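Local coordinates for protein prolyl-tRNA synthetase (PDB 6NAB) that probably activates proline with ATP and attaches it to its cognate tRNA, acting as a class II aminoacyl-tRNA synthetase, at residues F159-E164 and S272-G277; Q144-V149 and F165-G170; T220-T225 and G236-H241; P97-V102 and L116-E121. All blocks are in the same frame, centred on the assembly; numbering follows the deposited sequence. Where two conformers were deposited one is given.

Contact 1 (F159-E164 and S272-G277); sequences FIRSRE and STRTLG. With AMP (adenosine monophosphate), chain M.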
# COMPACT_ATOMS: atom_id res chain seq x y z
N PHE B 159 -12.98 0.12 12.36
CA PHE B 159 -11.85 1.06 12.38
C PHE B 159 -11.08 1.06 13.70
O PHE B 159 -9.85 0.91 13.69
CB PHE B 159 -12.30 2.49 12.08
CG PHE B 159 -12.96 2.65 10.75
CD1 PHE B 159 -12.29 2.29 9.58
CD2 PHE B 159 -14.23 3.19 10.66
CE1 PHE B 159 -12.90 2.45 8.33
CE2 PHE B 159 -14.85 3.35 9.42
CZ PHE B 159 -14.18 2.98 8.25
N ILE B 160 -11.77 1.28 14.83
CA ILE B 160 -11.10 1.42 16.12
C ILE B 160 -10.36 0.14 16.49
O ILE B 160 -9.21 0.18 16.93
CB ILE B 160 -12.11 1.81 17.23
CG1 ILE B 160 -12.80 3.16 16.94
CG2 ILE B 160 -11.42 1.80 18.61
CD1 ILE B 160 -11.85 4.36 16.79
N ARG B 161 -11.02 -1.01 16.33
CA ARG B 161 -10.42 -2.27 16.80
C ARG B 161 -10.84 -3.38 15.83
O ARG B 161 -11.85 -4.06 16.06
CB ARG B 161 -10.82 -2.59 18.23
CG ARG B 161 -10.14 -3.85 18.79
CD ARG B 161 -10.54 -4.15 20.23
NE ARG B 161 -10.26 -3.03 21.14
CZ ARG B 161 -9.05 -2.68 21.56
NH1 ARG B 161 -7.98 -3.36 21.16
NH2 ARG B 161 -8.91 -1.64 22.36
N SER B 162 -10.07 -3.56 14.76
CA SER B 162 -10.32 -4.62 13.80
C SER B 162 -9.22 -5.67 13.89
O SER B 162 -8.10 -5.39 14.32
CB SER B 162 -10.44 -4.06 12.37
OG SER B 162 -9.30 -3.31 12.00
N ARG B 163 -9.56 -6.90 13.50
CA ARG B 163 -8.59 -7.99 13.60
C ARG B 163 -7.55 -7.95 12.48
O ARG B 163 -6.42 -8.40 12.68
CB ARG B 163 -9.33 -9.33 13.66
CG ARG B 163 -10.07 -9.43 14.99
CD ARG B 163 -10.73 -10.76 15.30
NE ARG B 163 -11.22 -10.70 16.68
CZ ARG B 163 -12.42 -10.27 17.05
NH1 ARG B 163 -13.31 -9.89 16.14
NH2 ARG B 163 -12.74 -10.24 18.33
N GLU B 164 -7.90 -7.40 11.32
CA GLU B 164 -6.92 -6.96 10.35
C GLU B 164 -7.04 -5.44 10.29
O GLU B 164 -8.15 -4.92 10.21
CB GLU B 164 -7.13 -7.56 8.95
CG GLU B 164 -6.15 -7.00 7.92
CD GLU B 164 -6.42 -7.47 6.50
OE1 GLU B 164 -7.56 -7.91 6.21
OE2 GLU B 164 -5.49 -7.41 5.67
N SER B 272 -2.52 3.89 12.57
CA SER B 272 -3.35 2.94 11.82
C SER B 272 -4.66 3.57 11.34
O SER B 272 -4.96 4.73 11.62
CB SER B 272 -3.69 1.70 12.67
OG SER B 272 -4.78 1.97 13.54
N THR B 273 -5.46 2.75 10.65
CA THR B 273 -6.81 3.14 10.24
C THR B 273 -7.76 3.36 11.43
O THR B 273 -8.91 3.73 11.21
CB THR B 273 -7.39 2.12 9.25
OG1 THR B 273 -7.08 0.77 9.67
CG2 THR B 273 -6.79 2.37 7.86
N ARG B 274 -7.30 3.16 12.67
CA ARG B 274 -8.07 3.64 13.81
C ARG B 274 -8.40 5.13 13.68
O ARG B 274 -9.47 5.58 14.12
CB ARG B 274 -7.29 3.36 15.10
CG ARG B 274 -7.84 4.04 16.34
CD ARG B 274 -7.09 3.58 17.60
NE ARG B 274 -7.34 2.17 17.89
CZ ARG B 274 -6.73 1.50 18.87
NH1 ARG B 274 -5.84 2.12 19.64
NH2 ARG B 274 -7.01 0.21 19.07
N THR B 275 -7.49 5.89 13.06
CA THR B 275 -7.69 7.31 12.77
C THR B 275 -9.06 7.60 12.18
O THR B 275 -9.71 8.59 12.54
CB THR B 275 -6.63 7.83 11.80
OG1 THR B 275 -6.58 6.97 10.63
CG2 THR B 275 -5.25 7.89 12.48
N LEU B 276 -9.48 6.77 11.22
CA LEU B 276 -10.76 7.00 10.56
C LEU B 276 -11.92 6.87 11.54
O LEU B 276 -12.87 7.66 11.51
CB LEU B 276 -10.94 6.02 9.40
CG LEU B 276 -10.31 6.41 8.06
CD1 LEU B 276 -8.80 6.54 8.13
CD2 LEU B 276 -10.70 5.41 7.00
N GLY B 277 -11.87 5.87 12.42
CA GLY B 277 -12.93 5.71 13.40
C GLY B 277 -13.03 6.89 14.34
O GLY B 277 -14.12 7.37 14.65
P AMP M . -0.29 -0.37 20.10
O1P AMP M . 0.69 -1.58 19.80
O2P AMP M . -1.53 -0.64 21.00
O3P AMP M . 0.56 0.80 20.59
O5' AMP M . -0.88 0.21 18.73
C5' AMP M . -0.03 0.54 17.63
C4' AMP M . -0.79 1.29 16.57
O4' AMP M . -1.82 0.41 16.03
C3' AMP M . -1.52 2.53 17.08
O3' AMP M . -1.54 3.53 16.06
C2' AMP M . -2.93 2.01 17.37
O2' AMP M . -3.93 2.99 17.29
C1' AMP M . -3.11 0.94 16.29
N9 AMP M . -3.97 -0.19 16.66
C8 AMP M . -3.70 -1.14 17.62
N7 AMP M . -4.54 -2.15 17.61
C5 AMP M . -5.42 -1.85 16.59
C6 AMP M . -6.53 -2.54 16.06
N6 AMP M . -6.94 -3.74 16.49
N1 AMP M . -7.19 -1.96 15.03
C2 AMP M . -6.77 -0.78 14.57
N3 AMP M . -5.73 -0.04 14.99
C4 AMP M . -5.09 -0.63 16.00
O HOH W 1 -8.81 -0.26 11.46
O HOH W 2 -5.52 -0.99 21.30
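Phe-159 presses its CB onto the backbone of Gly-277, 3.4 Å from the Gly-277 N, and turns its ring under Leu-276. Leu-276 CB sits over one face of that ring, 4.1 Å from its centroid, while CD2 of the leucine reaches Phe-159 CE1 at 3.9 Å. Ile-160 CD1 completes this dense apolar side against Gly-277 C at 3.7 Å; no side chain on residue 277 stands between the helix and the loop. The sequence setting of Arg-274 and its place over AMP are those of the motif 3 arginine of class II synthetases, paired with the motif 2 loop that holds Ile-160. It grips Ile-160 O side-on: NE lies 2.9 Å from that oxygen on a carbonyl lone pair, and NH2 reaches the same oxygen less directly. With the guanidinium edge fixed in this way, one face lies over AMP N9. Away from the apolar packing the contact is looser and bridged by waters. One water is held by Phe-159 O, Ser-162 OG and Thr-273 OG1; a second accepts from Arg-274 NH2 at 2.9 Å and weakly from Arg-161 NH1. Arg-161 is salt-bridged to Tyr-513 OXT and to Glu-152.

Contact 2 (Q144-V149 and F165-G170); sequences QWTNVV and FYWQEG. With AMP (adenosine monophosphate), chain M; PRO (proline), chain N.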
# COMPACT_ATOMS: atom_id res chain seq x y z
N GLN B 144 7.22 1.11 6.72
CA GLN B 144 6.42 0.37 5.75
C GLN B 144 4.93 0.58 5.99
O GLN B 144 4.48 0.68 7.14
CB GLN B 144 6.75 -1.13 5.75
CG GLN B 144 6.59 -1.85 7.09
CD GLN B 144 6.96 -3.33 6.97
OE1 GLN B 144 7.66 -3.71 6.04
NE2 GLN B 144 6.49 -4.17 7.91
N TRP B 145 4.18 0.67 4.88
CA TRP B 145 2.72 0.74 4.87
C TRP B 145 2.18 -0.66 4.61
O TRP B 145 2.32 -1.17 3.49
CB TRP B 145 2.22 1.72 3.80
CG TRP B 145 2.67 3.15 4.02
CD1 TRP B 145 3.79 3.74 3.51
CD2 TRP B 145 2.02 4.14 4.84
NE1 TRP B 145 3.86 5.05 3.93
CE2 TRP B 145 2.81 5.31 4.76
CE3 TRP B 145 0.87 4.14 5.63
CZ2 TRP B 145 2.47 6.49 5.45
CZ3 TRP B 145 0.53 5.31 6.31
CH2 TRP B 145 1.33 6.46 6.22
N THR B 146 1.60 -1.29 5.63
CA THR B 146 1.25 -2.70 5.50
C THR B 146 -0.05 -2.99 6.25
O THR B 146 -0.56 -2.17 7.01
CB THR B 146 2.34 -3.64 6.07
OG1 THR B 146 2.35 -3.52 7.50
CG2 THR B 146 3.69 -3.30 5.60
N ASN B 147 -0.54 -4.22 6.07
CA ASN B 147 -1.61 -4.75 6.89
C ASN B 147 -1.03 -5.61 8.01
O ASN B 147 0.03 -6.22 7.87
CB ASN B 147 -2.60 -5.58 6.04
CG ASN B 147 -1.92 -6.71 5.26
OD1 ASN B 147 -0.72 -6.69 5.02
ND2 ASN B 147 -2.71 -7.69 4.86
N VAL B 148 -1.71 -5.62 9.15
CA VAL B 148 -1.27 -6.42 10.28
C VAL B 148 -2.49 -7.12 10.86
O VAL B 148 -3.63 -6.70 10.66
CB VAL B 148 -0.55 -5.57 11.35
CG1 VAL B 148 0.93 -5.44 10.98
CG2 VAL B 148 -1.15 -4.20 11.40
N VAL B 149 -2.23 -8.22 11.56
CA VAL B 149 -3.26 -9.10 12.10
C VAL B 149 -3.06 -9.26 13.61
O VAL B 149 -2.00 -9.71 14.06
CB VAL B 149 -3.24 -10.47 11.40
CG1 VAL B 149 -4.21 -11.44 12.06
CG2 VAL B 149 -3.53 -10.32 9.86
N PHE B 165 -5.91 -4.75 10.38
CA PHE B 165 -5.92 -3.30 10.17
C PHE B 165 -4.70 -2.91 9.36
O PHE B 165 -3.79 -3.71 9.12
CB PHE B 165 -6.02 -2.54 11.51
CG PHE B 165 -4.90 -2.84 12.51
CD1 PHE B 165 -3.79 -2.03 12.59
CD2 PHE B 165 -5.02 -3.88 13.41
CE1 PHE B 165 -2.80 -2.26 13.54
CE2 PHE B 165 -4.03 -4.13 14.37
CZ PHE B 165 -2.91 -3.32 14.42
N TYR B 166 -4.71 -1.66 8.90
CA TYR B 166 -3.70 -1.11 8.02
C TYR B 166 -3.02 0.03 8.75
O TYR B 166 -3.68 0.79 9.47
CB TYR B 166 -4.34 -0.63 6.69
CG TYR B 166 -5.23 -1.72 6.14
CD1 TYR B 166 -4.70 -2.79 5.44
CD2 TYR B 166 -6.59 -1.73 6.42
CE1 TYR B 166 -5.51 -3.81 4.97
CE2 TYR B 166 -7.42 -2.75 5.95
CZ TYR B 166 -6.86 -3.79 5.24
OH TYR B 166 -7.66 -4.80 4.79
N TRP B 167 -1.71 0.13 8.59
CA TRP B 167 -0.95 1.13 9.33
C TRP B 167 0.31 1.48 8.55
O TRP B 167 0.57 0.94 7.47
CB TRP B 167 -0.66 0.62 10.76
CG TRP B 167 0.41 -0.46 10.91
CD1 TRP B 167 1.10 -1.13 9.91
CD2 TRP B 167 0.92 -0.97 12.15
NE1 TRP B 167 2.00 -2.01 10.47
CE2 TRP B 167 1.92 -1.93 11.83
CE3 TRP B 167 0.64 -0.71 13.50
CZ2 TRP B 167 2.62 -2.64 12.82
CZ3 TRP B 167 1.33 -1.41 14.47
CH2 TRP B 167 2.30 -2.37 14.13
N GLN B 168 1.06 2.43 9.09
CA GLN B 168 2.50 2.48 8.87
C GLN B 168 3.18 2.10 10.17
O GLN B 168 2.67 2.38 11.26
CB GLN B 168 2.97 3.86 8.39
CG GLN B 168 2.61 5.05 9.29
CD GLN B 168 3.46 5.16 10.57
OE1 GLN B 168 2.96 5.59 11.62
NE2 GLN B 168 4.73 4.75 10.50
N GLU B 169 4.31 1.43 10.06
CA GLU B 169 5.19 1.19 11.20
C GLU B 169 6.59 1.65 10.82
O GLU B 169 7.12 1.24 9.78
CB GLU B 169 5.15 -0.28 11.64
CG GLU B 169 5.52 -1.32 10.54
CD GLU B 169 5.46 -2.76 11.05
OE1 GLU B 169 4.90 -3.62 10.34
OE2 GLU B 169 5.98 -3.03 12.17
N GLY B 170 7.14 2.57 11.61
CA GLY B 170 8.50 3.04 11.42
C GLY B 170 9.42 2.38 12.44
O GLY B 170 9.03 2.16 13.58
P AMP M . -0.29 -0.37 20.10
O1P AMP M . 0.69 -1.58 19.80
O2P AMP M . -1.53 -0.64 21.00
O3P AMP M . 0.56 0.80 20.59
O5' AMP M . -0.88 0.21 18.73
C5' AMP M . -0.03 0.54 17.63
C4' AMP M . -0.79 1.29 16.57
O4' AMP M . -1.82 0.41 16.03
C3' AMP M . -1.52 2.53 17.08
O3' AMP M . -1.54 3.53 16.06
C2' AMP M . -2.93 2.01 17.37
O2' AMP M . -3.93 2.99 17.29
C1' AMP M . -3.11 0.94 16.29
N9 AMP M . -3.97 -0.19 16.66
C8 AMP M . -3.70 -1.14 17.62
N7 AMP M . -4.54 -2.15 17.61
C5 AMP M . -5.42 -1.85 16.59
C6 AMP M . -6.53 -2.54 16.06
N6 AMP M . -6.94 -3.74 16.49
N1 AMP M . -7.19 -1.96 15.03
C2 AMP M . -6.77 -0.78 14.57
N3 AMP M . -5.73 -0.04 14.99
C4 AMP M . -5.09 -0.63 16.00
N PRO N . 5.36 -1.74 16.53
CA PRO N . 4.78 -0.82 17.52
C PRO N . 3.39 -1.27 17.97
O PRO N . 2.75 -0.60 18.79
CB PRO N . 4.70 0.51 16.76
CG PRO N . 4.65 0.10 15.29
CD PRO N . 5.55 -1.10 15.22
OXT PRO N . 2.90 -2.33 17.55
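Trp-167 and Thr-146 are a hydrogen-bonded pair of two antiparallel strands whose local axes run at 137° to each other. Trp-167 CG stands between its own backbone N and carbonyl carbon (chi1 74°), which carries the indole out over the face shared with Thr-146 and Val-148. CB packs on Ser-272 of the adjoining strand 261-272. Trp-167 CD1 lies 3.5 Å from Thr-146 O, and NE1 makes weak, bent bonds to Thr-146 OG1 and Glu-169 OE1. Val-148, modelled in two conformers, covers one indole face in one of them, its CG2 being 3.8 Å from the centroid of the five-membered ring; Glu-169 CB lies against the opposite face. Further out, Trp-167 CE3 comes within 3.7 Å of AMP O4'. At the tip, Trp-167 CH2 reaches PRO OXT at 3.5 Å, near the ring plane. Beside it, in that same conformer, Val-148 CG2 lies over one Phe-165 face; the adenine of AMP covers the other, with Phe-165 CD2 3.3 Å from AMP N1. At the far end Gln-144 NE2 donates to Glu-169 OE1 at 3.0 Å, meeting it 61° out of the carboxylate plane, while Gln-144 OE1 is hydrogen-bonded to Phe-76 N. Ser-120 is a further partner of Glu-169 OE1. On the other face, Gln-168 CB lies 3.5 Å from the centroid of the Trp-145 six-membered ring. This antiparallel pair, with its loop and the aromatic side chain under adenine, is motif 2 of the class II synthetase catalytic domain, the floor of the aminoacyl-adenylate site.

Contact 3 (T220-T225 and G236-H241); sequences TTTVET and GGTSHH. With AMP (adenosine monophosphate), chain M; PRO (proline), chain N.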
# COMPACT_ATOMS: atom_id res chain seq x y z
N THR B 220 6.64 4.44 26.24
CA THR B 220 5.70 4.62 25.14
C THR B 220 5.07 6.00 25.27
O THR B 220 4.63 6.37 26.37
CB THR B 220 4.62 3.53 25.16
OG1 THR B 220 5.20 2.25 24.84
CG2 THR B 220 3.47 3.84 24.20
N THR B 221 5.08 6.77 24.18
CA THR B 221 4.33 8.03 24.12
C THR B 221 3.12 7.84 23.22
O THR B 221 3.11 7.00 22.33
CB THR B 221 5.19 9.18 23.59
OG1 THR B 221 5.49 8.97 22.20
CG2 THR B 221 6.50 9.29 24.39
N THR B 222 2.11 8.69 23.43
CA THR B 222 0.82 8.49 22.78
C THR B 222 0.17 9.84 22.48
O THR B 222 0.43 10.82 23.18
CB THR B 222 -0.10 7.65 23.68
OG1 THR B 222 -1.38 7.48 23.06
CG2 THR B 222 -0.29 8.33 25.06
N VAL B 223 -0.66 9.88 21.44
CA VAL B 223 -1.62 10.97 21.25
C VAL B 223 -2.99 10.42 21.64
O VAL B 223 -3.51 9.52 20.98
CB VAL B 223 -1.61 11.52 19.82
CG1 VAL B 223 -0.46 12.50 19.62
CG2 VAL B 223 -1.55 10.40 18.80
N GLU B 224 -3.55 10.93 22.73
CA GLU B 224 -4.86 10.49 23.18
C GLU B 224 -5.94 11.37 22.56
O GLU B 224 -5.76 12.58 22.41
CB GLU B 224 -4.95 10.54 24.70
CG GLU B 224 -3.99 9.58 25.42
CD GLU B 224 -4.38 8.10 25.26
OE1 GLU B 224 -5.53 7.75 25.56
OE2 GLU B 224 -3.53 7.30 24.81
N THR B 225 -7.05 10.75 22.19
CA THR B 225 -8.19 11.46 21.63
C THR B 225 -9.43 11.15 22.47
O THR B 225 -9.43 10.22 23.28
CB THR B 225 -8.44 11.06 20.16
OG1 THR B 225 -8.75 9.67 20.10
CG2 THR B 225 -7.17 11.31 19.32
N GLY B 236 -4.69 7.13 20.01
CA GLY B 236 -4.75 7.45 18.60
C GLY B 236 -3.53 7.11 17.76
O GLY B 236 -3.57 7.22 16.53
N GLY B 237 -2.43 6.69 18.38
CA GLY B 237 -1.18 6.45 17.66
C GLY B 237 -0.05 6.44 18.67
O GLY B 237 -0.17 7.14 19.68
N THR B 238 1.02 5.67 18.46
CA THR B 238 2.02 5.54 19.51
C THR B 238 3.43 5.62 18.95
O THR B 238 3.70 5.21 17.81
CB THR B 238 1.86 4.23 20.33
OG1 THR B 238 1.60 3.13 19.46
CG2 THR B 238 0.74 4.35 21.34
N SER B 239 4.33 6.15 19.77
CA SER B 239 5.72 6.31 19.41
C SER B 239 6.56 5.79 20.57
O SER B 239 6.55 6.37 21.67
CB SER B 239 6.03 7.78 19.13
OG SER B 239 7.37 7.92 18.69
N HIS B 240 7.25 4.67 20.35
CA HIS B 240 7.96 3.96 21.41
C HIS B 240 9.46 4.19 21.34
O HIS B 240 10.05 4.18 20.25
CB HIS B 240 7.73 2.45 21.34
CG HIS B 240 6.32 2.04 21.09
ND1 HIS B 240 5.32 2.21 22.03
CD2 HIS B 240 5.74 1.46 20.01
CE1 HIS B 240 4.18 1.76 21.52
NE2 HIS B 240 4.41 1.29 20.31
N HIS B 241 10.08 4.34 22.50
CA HIS B 241 11.52 4.20 22.63
C HIS B 241 11.79 2.80 23.14
O HIS B 241 11.35 2.44 24.25
CB HIS B 241 12.12 5.24 23.57
CG HIS B 241 13.60 5.10 23.75
ND1 HIS B 241 14.49 5.20 22.70
CD2 HIS B 241 14.35 4.86 24.86
CE1 HIS B 241 15.72 5.02 23.15
NE2 HIS B 241 15.66 4.81 24.46
P AMP M . -0.29 -0.37 20.10
O1P AMP M . 0.69 -1.58 19.80
O2P AMP M . -1.53 -0.64 21.00
O3P AMP M . 0.56 0.80 20.59
O5' AMP M . -0.88 0.21 18.73
C5' AMP M . -0.03 0.54 17.63
C4' AMP M . -0.79 1.29 16.57
O4' AMP M . -1.82 0.41 16.03
C3' AMP M . -1.52 2.53 17.08
O3' AMP M . -1.54 3.53 16.06
C2' AMP M . -2.93 2.01 17.37
O2' AMP M . -3.93 2.99 17.29
C1' AMP M . -3.11 0.94 16.29
N9 AMP M . -3.97 -0.19 16.66
C8 AMP M . -3.70 -1.14 17.62
N7 AMP M . -4.54 -2.15 17.61
C5 AMP M . -5.42 -1.85 16.59
C6 AMP M . -6.53 -2.54 16.06
N6 AMP M . -6.94 -3.74 16.49
N1 AMP M . -7.19 -1.96 15.03
C2 AMP M . -6.77 -0.78 14.57
N3 AMP M . -5.73 -0.04 14.99
C4 AMP M . -5.09 -0.63 16.00
N PRO N . 5.36 -1.74 16.53
CA PRO N . 4.78 -0.82 17.52
C PRO N . 3.39 -1.27 17.97
O PRO N . 2.75 -0.60 18.79
CB PRO N . 4.70 0.51 16.76
CG PRO N . 4.65 0.10 15.29
CD PRO N . 5.55 -1.10 15.22
OXT PRO N . 2.90 -2.33 17.55
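Thr-220 OG1 and His-240 ND1 share a hydrogen bond of 2.8 Å at the edge of the imidazole, and the far side of the same ring serves the substrate: His-240 NE2 donates to O of the bound proline at 2.9 Å, with an angle of 156° at the hydrogen. His-240 CG lies anti to its carbonyl carbon (chi1 -44°), which lays the ring alongside Thr-220, both side chains pointing the same way. Two residues back on the strand, Thr-238 OG1 reaches AMP O3P at 2.8 Å, and Gly-237 CA comes close to the ribose O3'. Behind this first shell lies the pairing of the hairpin 219-227/232-243. Thr-221 and Ser-239 form a hydrogen-bonded pair, N to O in both directions; their side chains are on the face where Thr-221 packs on helix 177-198. Thr-221 OG1 adds a third bond, to Ser-239 O at 2.9 Å on a carbonyl lone pair, leaving that oxygen with two donors. Toward the turn, Val-223 is bonded to two successive glycines: Gly-236 N donates to Val-223 O at 2.8 Å, and Val-223 N donates to Gly-237 O. Further out, Phe-214 stacks on the His-240 ring, and the backbone N of Phe-214 bonds Thr-220 OG1; one residue thus touches both members of the pair. PRO O stands 3.3 Å from AMP P. With the carboxylate held by His-240 and the phosphate by Thr-238, the geometry is consistent with the pair of groups joined in prolyl-adenylate.

Contact 4 (P97-V102 and L116-E121); sequences PEVAWV and LRPTSE. With PRO (proline), chain N.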
# COMPACT_ATOMS: atom_id res chain seq x y z
N PRO B 97 -1.25 -14.35 22.61
CA PRO B 97 -2.67 -14.73 22.42
C PRO B 97 -3.32 -14.15 21.17
O PRO B 97 -4.35 -14.67 20.73
CB PRO B 97 -3.36 -14.19 23.69
CG PRO B 97 -2.26 -13.85 24.64
CD PRO B 97 -1.07 -13.52 23.81
N GLU B 98 -2.75 -13.09 20.58
CA GLU B 98 -3.34 -12.44 19.42
C GLU B 98 -2.71 -12.86 18.09
O GLU B 98 -3.08 -12.30 17.04
CB GLU B 98 -3.23 -10.91 19.58
CG GLU B 98 -4.05 -10.36 20.75
CD GLU B 98 -3.89 -8.85 20.93
OE1 GLU B 98 -4.67 -8.28 21.72
OE2 GLU B 98 -3.01 -8.24 20.28
N VAL B 99 -1.77 -13.80 18.09
CA VAL B 99 -1.05 -14.17 16.87
C VAL B 99 -1.82 -15.26 16.12
O VAL B 99 -2.20 -16.29 16.71
CB VAL B 99 0.38 -14.62 17.19
CG1 VAL B 99 1.00 -15.32 15.99
CG2 VAL B 99 1.23 -13.43 17.62
N ALA B 100 -2.08 -15.03 14.83
CA ALA B 100 -2.72 -16.00 13.95
C ALA B 100 -1.67 -16.88 13.28
O ALA B 100 -0.65 -16.39 12.79
CB ALA B 100 -3.56 -15.28 12.88
N TRP B 101 -1.94 -18.18 13.24
CA TRP B 101 -0.98 -19.17 12.77
C TRP B 101 -1.49 -19.87 11.52
O TRP B 101 -2.60 -20.42 11.52
CB TRP B 101 -0.69 -20.21 13.85
CG TRP B 101 0.11 -19.68 14.98
CD1 TRP B 101 -0.36 -19.15 16.15
CD2 TRP B 101 1.53 -19.60 15.04
NE1 TRP B 101 0.70 -18.76 16.94
CE2 TRP B 101 1.87 -19.03 16.28
CE3 TRP B 101 2.56 -19.97 14.16
CZ2 TRP B 101 3.19 -18.82 16.67
CZ3 TRP B 101 3.87 -19.75 14.55
CH2 TRP B 101 4.17 -19.18 15.79
N VAL B 102 -0.65 -19.88 10.49
CA VAL B 102 -0.88 -20.68 9.28
C VAL B 102 -0.32 -22.06 9.53
O VAL B 102 0.88 -22.21 9.81
CB VAL B 102 -0.21 -20.03 8.06
CG1 VAL B 102 -0.36 -20.95 6.84
CG2 VAL B 102 -0.77 -18.65 7.80
N LEU B 116 1.23 -14.88 11.24
CA LEU B 116 0.99 -13.60 10.58
C LEU B 116 1.47 -12.47 11.49
O LEU B 116 1.25 -12.51 12.70
CB LEU B 116 -0.50 -13.43 10.27
CG LEU B 116 -1.16 -14.53 9.43
CD1 LEU B 116 -2.61 -14.16 9.14
CD2 LEU B 116 -0.38 -14.73 8.15
N ARG B 117 2.12 -11.48 10.89
CA ARG B 117 2.73 -10.41 11.65
C ARG B 117 1.70 -9.66 12.50
O ARG B 117 0.69 -9.17 11.96
CB ARG B 117 3.46 -9.42 10.72
CG ARG B 117 2.60 -8.49 9.89
CD ARG B 117 3.39 -7.59 8.94
NE ARG B 117 2.54 -7.33 7.79
CZ ARG B 117 2.94 -7.18 6.54
NH1 ARG B 117 4.23 -7.24 6.20
NH2 ARG B 117 2.01 -6.99 5.61
N PRO B 118 1.88 -9.59 13.81
CA PRO B 118 1.07 -8.66 14.62
C PRO B 118 1.70 -7.28 14.67
O PRO B 118 1.07 -6.31 15.10
CB PRO B 118 1.07 -9.34 15.99
CG PRO B 118 2.41 -9.99 16.06
CD PRO B 118 2.72 -10.46 14.64
N THR B 119 2.98 -7.23 14.28
CA THR B 119 3.89 -6.08 14.28
C THR B 119 5.23 -6.65 13.84
O THR B 119 5.43 -7.86 13.96
CB THR B 119 3.99 -5.40 15.66
OG1 THR B 119 4.91 -4.30 15.59
CG2 THR B 119 4.44 -6.39 16.76
N SER B 120 6.16 -5.83 13.33
CA SER B 120 7.29 -6.37 12.56
C SER B 120 8.65 -6.28 13.25
O SER B 120 9.67 -6.52 12.59
CB SER B 120 7.37 -5.68 11.20
OG SER B 120 6.18 -5.92 10.47
N GLU B 121 8.72 -5.95 14.55
CA GLU B 121 10.02 -5.94 15.24
C GLU B 121 10.81 -7.23 14.99
O GLU B 121 11.98 -7.20 14.60
CB GLU B 121 9.84 -5.70 16.75
CG GLU B 121 9.59 -4.24 17.16
CD GLU B 121 8.14 -3.83 16.99
OE1 GLU B 121 7.32 -4.71 16.63
OE2 GLU B 121 7.81 -2.64 17.20
N PRO N . 5.36 -1.74 16.53
CA PRO N . 4.78 -0.82 17.52
C PRO N . 3.39 -1.27 17.97
O PRO N . 2.75 -0.60 18.79
CB PRO N . 4.70 0.51 16.76
CG PRO N . 4.65 0.10 15.29
CD PRO N . 5.55 -1.10 15.22
OXT PRO N . 2.90 -2.33 17.55
O HOH W 3 -1.14 -12.47 13.85
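Leu-116 spreads its two methyls along the start of strand 100-105: CD1 lies 4.0 Å from Ala-100 CB, and CD2 lies 4.0 Å from Val-102 CG2, where the two side chains meet at about a right angle. Its CG is anti to its own carbonyl carbon (chi1 -56°), which directs the branch past Ala-100 O. That oxygen accepts from Leu-116 N at 2.9 Å in a nearly straight bond (168° at the hydrogen). The return bond is replaced by a water, which accepts from Ala-100 N at 2.9 Å and donates to Leu-116 O at 2.7 Å, showing the strands parting here. Beyond the water the contact across is between side chains, Val-99 CG2 meeting Pro-118 CG at 4.0 Å. The chain then enters the Thr-x-Glu loop known from class II synthetases of this kind. The bound proline N donates to Thr-119 OG1 at 2.8 Å and to Glu-121 OE2 at 2.7 Å, while the Thr-119 hydroxyl donates to the syn lone pair of Glu-121 OE1. Pro-118 and Thr-119 rest on helix 89-95, Ala-100 meets Val-149 of strand 140-149, and residues 100-102 pair antiparallel with a strand of the second subunit, carrying the sheet across the dimer interface.

From the N terminus, contact 4 comes first, closing the strand pair 100-105/108-116 and delivering the loop before helix 121-131 to the proline. Contact 2 then closes the loop between strands 140-149 and 164-174, and touches contact 4 through Arg-117 to Asn-147. Contact 1 starts inside that loop and closes 108 residues later on helix 274-283, so contacts 1 and 2 cross; Tyr-166 O to Thr-273 N joins them. Contact 3, a hairpin, is nested within the span closed by contact 1. Contacts 1, 2 and 3 touch AMP, and contacts 2, 3 and 4 touch proline. The two ligands thus lie among all four contacts, and contacts 1, 2 and 4 also reach the second subunit.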